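Local coordinates for protein Cj0977 (Campylobacter jejuni, PDB 3BNV) that is a virulence protein with a hot-dog fold, regulated by sigma28 and not part of the flagellum, whose biochemical function is unknown, at residues A73-I82 against L106-F114; S118-V126 against E136-D145. All coordinates share one frame; numbering follows the deposited sequence.

Contact 1 of 2, residues A73-I82 against L106-F114; sequences AANYVAQASI and LELEAHALF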
# COMPACT_ATOMS: atom_id res chain seq x y z
N ALA A 73 -4.92 3.58 0.17
CA ALA A 73 -5.94 4.55 0.49
C ALA A 73 -5.69 5.10 1.91
O ALA A 73 -5.75 6.31 2.14
CB ALA A 73 -7.30 3.92 0.37
N ALA A 74 -5.37 4.22 2.86
CA ALA A 74 -5.11 4.66 4.22
C ALA A 74 -3.91 5.61 4.28
O ALA A 74 -3.89 6.60 5.02
CB ALA A 74 -4.90 3.47 5.09
N ASN A 75 -2.90 5.28 3.50
CA ASN A 75 -1.70 6.07 3.41
C ASN A 75 -2.05 7.49 2.90
O ASN A 75 -1.59 8.51 3.42
CB ASN A 75 -0.74 5.32 2.49
CG ASN A 75 0.60 5.99 2.33
OD1 ASN A 75 0.81 7.14 2.74
ND2 ASN A 75 1.52 5.27 1.71
N TYR A 76 -2.92 7.55 1.91
CA TYR A 76 -3.31 8.83 1.36
C TYR A 76 -4.13 9.66 2.36
O TYR A 76 -3.78 10.79 2.68
CB TYR A 76 -4.01 8.59 0.03
CG TYR A 76 -4.41 9.78 -0.79
CD1 TYR A 76 -5.58 9.76 -1.52
CD2 TYR A 76 -3.62 10.89 -0.87
CE1 TYR A 76 -5.96 10.83 -2.30
CE2 TYR A 76 -4.01 11.99 -1.65
CZ TYR A 76 -5.17 11.95 -2.35
OH TYR A 76 -5.57 13.02 -3.13
N VAL A 77 -5.21 9.11 2.89
CA VAL A 77 -6.03 9.87 3.84
C VAL A 77 -5.27 10.23 5.15
O VAL A 77 -5.50 11.27 5.74
CB VAL A 77 -7.39 9.21 4.11
CG1 VAL A 77 -7.27 8.08 5.09
CG2 VAL A 77 -8.33 10.20 4.66
N ALA A 78 -4.34 9.39 5.60
CA ALA A 78 -3.49 9.79 6.73
C ALA A 78 -2.73 11.06 6.41
O ALA A 78 -2.70 12.00 7.21
CB ALA A 78 -2.49 8.70 7.08
N GLN A 79 -2.08 11.10 5.26
CA GLN A 79 -1.35 12.30 4.91
C GLN A 79 -2.29 13.47 4.72
O GLN A 79 -1.95 14.58 5.09
CB GLN A 79 -0.50 12.11 3.67
CG GLN A 79 0.61 11.09 3.84
CD GLN A 79 1.69 11.28 2.82
OE1 GLN A 79 2.41 12.26 2.87
NE2 GLN A 79 1.80 10.37 1.87
N ALA A 80 -3.49 13.25 4.20
CA ALA A 80 -4.41 14.36 4.04
C ALA A 80 -4.85 14.96 5.38
O ALA A 80 -5.17 16.14 5.45
CB ALA A 80 -5.59 13.95 3.25
N SER A 81 -4.83 14.15 6.43
CA SER A 81 -5.24 14.62 7.75
C SER A 81 -4.25 15.61 8.34
O SER A 81 -4.60 16.36 9.23
CB SER A 81 -5.38 13.44 8.71
OG SER A 81 -4.11 12.92 9.05
N ILE A 82 -3.01 15.58 7.87
CA ILE A 82 -1.98 16.51 8.30
C ILE A 82 -1.86 17.64 7.29
O ILE A 82 -1.63 18.79 7.65
CB ILE A 82 -0.62 15.81 8.35
CG1 ILE A 82 -0.71 14.66 9.35
CG2 ILE A 82 0.51 16.81 8.71
CD1 ILE A 82 -1.48 15.04 10.59
N LEU A 106 -14.82 1.50 -0.26
CA LEU A 106 -14.29 1.64 1.06
C LEU A 106 -14.39 3.09 1.51
O LEU A 106 -14.07 4.03 0.75
CB LEU A 106 -12.84 1.21 1.04
CG LEU A 106 -12.02 1.31 2.31
CD1 LEU A 106 -12.47 0.26 3.31
CD2 LEU A 106 -10.57 1.09 1.92
N GLU A 107 -14.84 3.29 2.74
CA GLU A 107 -14.95 4.62 3.32
C GLU A 107 -13.90 4.77 4.45
O GLU A 107 -13.96 4.08 5.45
CB GLU A 107 -16.37 4.83 3.82
CG GLU A 107 -17.38 4.73 2.71
CD GLU A 107 -18.84 4.95 3.17
OE1 GLU A 107 -19.66 3.98 3.01
OE2 GLU A 107 -19.15 6.10 3.66
N LEU A 108 -12.93 5.66 4.27
CA LEU A 108 -11.87 5.83 5.26
C LEU A 108 -12.00 7.13 6.06
O LEU A 108 -12.37 8.16 5.51
CB LEU A 108 -10.49 5.74 4.60
CG LEU A 108 -10.26 4.52 3.70
CD1 LEU A 108 -10.76 4.71 2.27
CD2 LEU A 108 -8.80 4.13 3.67
N GLU A 109 -11.72 7.08 7.35
CA GLU A 109 -11.59 8.28 8.16
C GLU A 109 -10.25 8.27 8.86
O GLU A 109 -9.81 7.23 9.34
CB GLU A 109 -12.68 8.40 9.22
CG GLU A 109 -14.04 8.52 8.65
CD GLU A 109 -15.10 8.66 9.72
OE1 GLU A 109 -16.21 8.11 9.52
OE2 GLU A 109 -14.83 9.33 10.76
N ALA A 110 -9.62 9.43 8.92
CA ALA A 110 -8.30 9.56 9.57
C ALA A 110 -8.32 10.66 10.62
O ALA A 110 -8.83 11.75 10.37
CB ALA A 110 -7.23 9.86 8.52
N HIS A 111 -7.76 10.37 11.79
CA HIS A 111 -7.70 11.36 12.87
C HIS A 111 -6.29 11.38 13.39
O HIS A 111 -5.76 10.33 13.78
CB HIS A 111 -8.62 10.98 14.00
CG HIS A 111 -10.06 10.89 13.61
ND1 HIS A 111 -10.95 11.93 13.80
CD2 HIS A 111 -10.78 9.87 13.09
CE1 HIS A 111 -12.15 11.56 13.38
NE2 HIS A 111 -12.07 10.31 12.96
N ALA A 112 -5.67 12.56 13.35
CA ALA A 112 -4.29 12.74 13.78
C ALA A 112 -4.27 13.05 15.26
O ALA A 112 -5.02 13.89 15.71
CB ALA A 112 -3.66 13.87 13.01
N LEU A 113 -3.42 12.37 16.02
CA LEU A 113 -3.29 12.65 17.44
C LEU A 113 -2.70 14.04 17.60
O LEU A 113 -1.70 14.37 16.96
CB LEU A 113 -2.41 11.62 18.12
CG LEU A 113 -3.12 10.28 18.34
CD1 LEU A 113 -2.20 9.23 19.01
CD2 LEU A 113 -4.45 10.49 19.13
N PHE A 114 -3.33 14.83 18.47
CA PHE A 114 -3.03 16.23 18.67
C PHE A 114 -1.56 16.44 19.01
O PHE A 114 -1.00 15.74 19.85
CB PHE A 114 -3.93 16.76 19.79
CG PHE A 114 -3.75 18.21 20.11
CD1 PHE A 114 -2.87 18.61 21.10
CD2 PHE A 114 -4.51 19.18 19.47
CE1 PHE A 114 -2.73 19.96 21.43
CE2 PHE A 114 -4.37 20.53 19.79
CZ PHE A 114 -3.48 20.91 20.77
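L108 projects from its strand against the helix. Its CD2 lies 3.6 Å from A73 CB and 3.5 Å from A74 N, so one methyl meets both the side chain and the backbone of the helix. V77 sits one turn further on and crosses the leucine obliquely, with CG1 4.0 Å from L108 CB. The same methyl also touches A110, whose CB lies 3.6 Å from V77 O. The rotation of V77 (chi1 80°) turns both methyls to the strand, and CG2 also meets A110. The small A110 lets the backbones come close: its CA is 5.6 Å from A78 CA. This is the packing of a hot-dog fold, in which a long central helix lies against a curved antiparallel sheet. Helix and strand axes approach to 7.5 Å at -41°. Towards the end of the segment, I82 CD1 meets A112 CB at 3.5 Å, and S81 CB rests on A110 CB. No hydrogen bond joins the two segments. Further out, A47 and S49 of strand 46-52 and V125 of strand 120-129 also touch V77. On the helix side turned from the strand, F66 of the second subunit packs on N75 and Q79.

Contact 2 of 2, residues S118-V126 against E136-D145; sequences SKKRDVKVV and EGTIQVVSTD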
# COMPACT_ATOMS: atom_id res chain seq x y z
N SER A 118 5.66 18.75 17.38
CA SER A 118 6.49 17.84 16.61
C SER A 118 6.09 17.75 15.13
O SER A 118 4.92 17.85 14.78
CB SER A 118 6.51 16.46 17.30
OG SER A 118 7.12 15.48 16.46
N LYS A 119 7.08 17.56 14.26
CA LYS A 119 6.85 17.25 12.83
C LYS A 119 6.47 15.77 12.59
O LYS A 119 6.05 15.41 11.49
CB LYS A 119 8.08 17.62 11.99
CG LYS A 119 8.38 19.10 11.95
CD LYS A 119 9.71 19.33 11.29
CE LYS A 119 10.06 20.82 11.26
NZ LYS A 119 9.09 21.57 10.43
N LYS A 120 6.65 14.94 13.61
CA LYS A 120 6.26 13.53 13.56
C LYS A 120 4.88 13.36 14.23
O LYS A 120 4.69 13.70 15.41
CB LYS A 120 7.34 12.67 14.22
CG LYS A 120 6.98 11.20 14.43
CD LYS A 120 8.03 10.48 15.31
CE LYS A 120 7.58 9.05 15.61
NZ LYS A 120 8.71 8.04 15.79
N ARG A 121 3.93 12.84 13.45
CA ARG A 121 2.54 12.71 13.86
C ARG A 121 2.03 11.28 13.71
O ARG A 121 2.36 10.59 12.72
CB ARG A 121 1.66 13.57 12.95
CG ARG A 121 2.20 14.93 12.64
CD ARG A 121 2.05 15.86 13.83
NE ARG A 121 0.74 15.73 14.45
CZ ARG A 121 -0.29 16.52 14.20
NH1 ARG A 121 -0.18 17.52 13.35
NH2 ARG A 121 -1.44 16.32 14.82
N ASP A 122 1.21 10.85 14.68
CA ASP A 122 0.54 9.53 14.61
C ASP A 122 -0.89 9.72 14.13
O ASP A 122 -1.62 10.55 14.65
CB ASP A 122 0.56 8.84 16.00
CG ASP A 122 1.98 8.68 16.56
OD1 ASP A 122 2.93 8.57 15.76
OD2 ASP A 122 2.15 8.67 17.81
N VAL A 123 -1.30 8.95 13.15
CA VAL A 123 -2.63 9.09 12.58
C VAL A 123 -3.40 7.78 12.65
O VAL A 123 -2.91 6.73 12.24
CB VAL A 123 -2.53 9.54 11.11
CG1 VAL A 123 -3.93 9.64 10.47
CG2 VAL A 123 -1.77 10.86 11.02
N LYS A 124 -4.61 7.85 13.19
CA LYS A 124 -5.45 6.67 13.34
C LYS A 124 -6.37 6.62 12.12
O LYS A 124 -7.08 7.59 11.82
CB LYS A 124 -6.22 6.78 14.67
CG LYS A 124 -6.26 5.53 15.49
CD LYS A 124 -6.84 4.36 14.66
CE LYS A 124 -6.99 3.04 15.48
NZ LYS A 124 -5.77 2.16 15.40
N VAL A 125 -6.31 5.53 11.36
CA VAL A 125 -7.16 5.37 10.18
C VAL A 125 -8.09 4.17 10.34
O VAL A 125 -7.69 3.12 10.87
CB VAL A 125 -6.33 5.14 8.91
CG1 VAL A 125 -7.20 5.28 7.67
CG2 VAL A 125 -5.14 6.10 8.84
N VAL A 126 -9.32 4.30 9.86
CA VAL A 126 -10.31 3.26 10.01
C VAL A 126 -11.03 3.16 8.67
O VAL A 126 -11.28 4.18 8.05
CB VAL A 126 -11.32 3.64 11.11
CG1 VAL A 126 -12.52 4.26 10.50
CG2 VAL A 126 -11.73 2.45 11.86
N GLU A 136 -8.18 -1.18 10.06
CA GLU A 136 -7.84 -0.30 11.18
C GLU A 136 -6.31 -0.17 11.21
O GLU A 136 -5.59 -1.16 11.06
CB GLU A 136 -8.41 -0.90 12.47
CG GLU A 136 -8.42 0.01 13.67
CD GLU A 136 -9.59 -0.25 14.63
OE1 GLU A 136 -10.26 -1.32 14.56
OE2 GLU A 136 -9.84 0.63 15.48
N GLY A 137 -5.81 1.05 11.35
CA GLY A 137 -4.37 1.23 11.36
C GLY A 137 -3.84 2.53 11.92
O GLY A 137 -4.54 3.54 11.98
N THR A 138 -2.58 2.50 12.34
CA THR A 138 -1.89 3.70 12.75
C THR A 138 -0.77 3.98 11.78
O THR A 138 0.06 3.11 11.51
CB THR A 138 -1.24 3.55 14.12
OG1 THR A 138 -2.23 3.24 15.11
CG2 THR A 138 -0.60 4.85 14.48
N ILE A 139 -0.71 5.22 11.31
CA ILE A 139 0.33 5.59 10.35
C ILE A 139 1.13 6.79 10.85
O ILE A 139 0.56 7.78 11.28
CB ILE A 139 -0.31 5.89 9.00
CG1 ILE A 139 -0.89 4.59 8.43
CG2 ILE A 139 0.68 6.46 8.06
CD1 ILE A 139 -1.42 4.75 7.06
N GLN A 140 2.44 6.69 10.78
CA GLN A 140 3.28 7.76 11.28
C GLN A 140 3.72 8.65 10.12
O GLN A 140 4.41 8.21 9.23
CB GLN A 140 4.48 7.17 12.01
CG GLN A 140 4.16 6.47 13.33
CD GLN A 140 5.44 6.00 14.05
OE1 GLN A 140 6.30 5.34 13.44
NE2 GLN A 140 5.58 6.36 15.34
N VAL A 141 3.29 9.91 10.15
CA VAL A 141 3.61 10.90 9.12
C VAL A 141 4.66 11.87 9.65
O VAL A 141 4.55 12.34 10.75
CB VAL A 141 2.38 11.74 8.73
CG1 VAL A 141 2.72 12.65 7.56
CG2 VAL A 141 1.15 10.87 8.41
N VAL A 142 5.68 12.18 8.86
CA VAL A 142 6.64 13.20 9.22
C VAL A 142 6.69 14.25 8.12
O VAL A 142 6.58 13.92 6.93
CB VAL A 142 8.07 12.64 9.40
CG1 VAL A 142 9.03 13.77 9.54
CG2 VAL A 142 8.17 11.73 10.62
N SER A 143 6.85 15.52 8.51
CA SER A 143 6.92 16.58 7.52
C SER A 143 8.21 17.38 7.60
O SER A 143 8.93 17.37 8.60
CB SER A 143 5.69 17.49 7.56
OG SER A 143 5.50 18.05 8.84
N THR A 144 8.53 18.06 6.51
CA THR A 144 9.69 18.90 6.55
C THR A 144 9.32 20.27 5.99
O THR A 144 8.25 20.43 5.38
CB THR A 144 10.87 18.24 5.81
OG1 THR A 144 10.44 17.78 4.52
CG2 THR A 144 11.36 17.03 6.60
N ASP A 145 10.17 21.26 6.24
CA ASP A 145 9.89 22.61 5.76
C ASP A 145 10.27 22.69 4.29
O ASP A 145 9.72 23.51 3.56
CB ASP A 145 10.62 23.69 6.59
CG ASP A 145 10.42 23.51 8.10
OD1 ASP A 145 10.79 22.44 8.61
OD2 ASP A 145 9.92 24.44 8.78
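R121 and V141 face each other as a hydrogen-bonded pair of antiparallel strands. R121 N donates a hydrogen bond to V141 O, and V141 N donates one to R121 O, both at 2.8 Å. V123 with I139 and V125 with G137 repeat this pair of hydrogen bonds. The straightest is V125 N to G137 O, 2.7 Å with 178° at the hydrogen. K120-V142, D122-Q140, K124-T138 and V126-E136 are the non-hydrogen-bonded pairs between and beyond them. One more backbone bond, S143 N to K119 O, carries the ladder past the last bridge.

Charged and polar side chains gather on the face of K120, D122, K124, E136, T138 and Q140. V126 and V142 share it, and V142 CG2 packs on K120 CB. D122 and Q140 run side by side, their carboxylate and amide planes 27° apart. Q140 NE2 makes only a weak bond to D122 OD1, at 3.5 Å. The K120 chain packs across the Q140 amide. K124 bends over towards E136, but the charges stay 4.3 Å apart between K124 NZ and E136 OE2. E136 OE1 is held by Y97 and K133. Beyond the last bridge, next to the K120-V142 pair, K119 forms a salt bridge, NZ to D145 OD1 at 2.6 Å. The bend at chi4 (-64°) turns the amine to the carboxylate, which it meets from above its plane.

Apolar contacts lie on the other face. V123 CG2 meets V141 CG2, and V125 CG2 lies near I139 CD1. V123 and V125 also pack against helix 67-82. R121 starts on this face, and its NH2 hydrogen-bonds to N45 OD1 and L113 O.

The two strands form a beta hairpin in the antiparallel sheet of the hot-dog fold, mostly polar on one face and packed against the helix on the other.

Contact 1 and contact 2 are joined through neighbouring strands of one sheet, and their centres lie about 9 Å apart. Strand 105-112 of contact 1 pairs with strand 120-129 of contact 2. H111 O is 2.8 Å from K124 N and L113 N is 2.9 Å from D122 O, both probable hydrogen bonds. The helix of contact 1 lies over both strands: S81 OG packs on V123 CG1 at 3.6 Å, while A110 and A78 touch V123 as well. V123 thus belongs to the hairpin and to the helix packing at once. Contact 1 lies near the centre of the chain, and contact 2 extends the sheet outward from it towards strand 87-96.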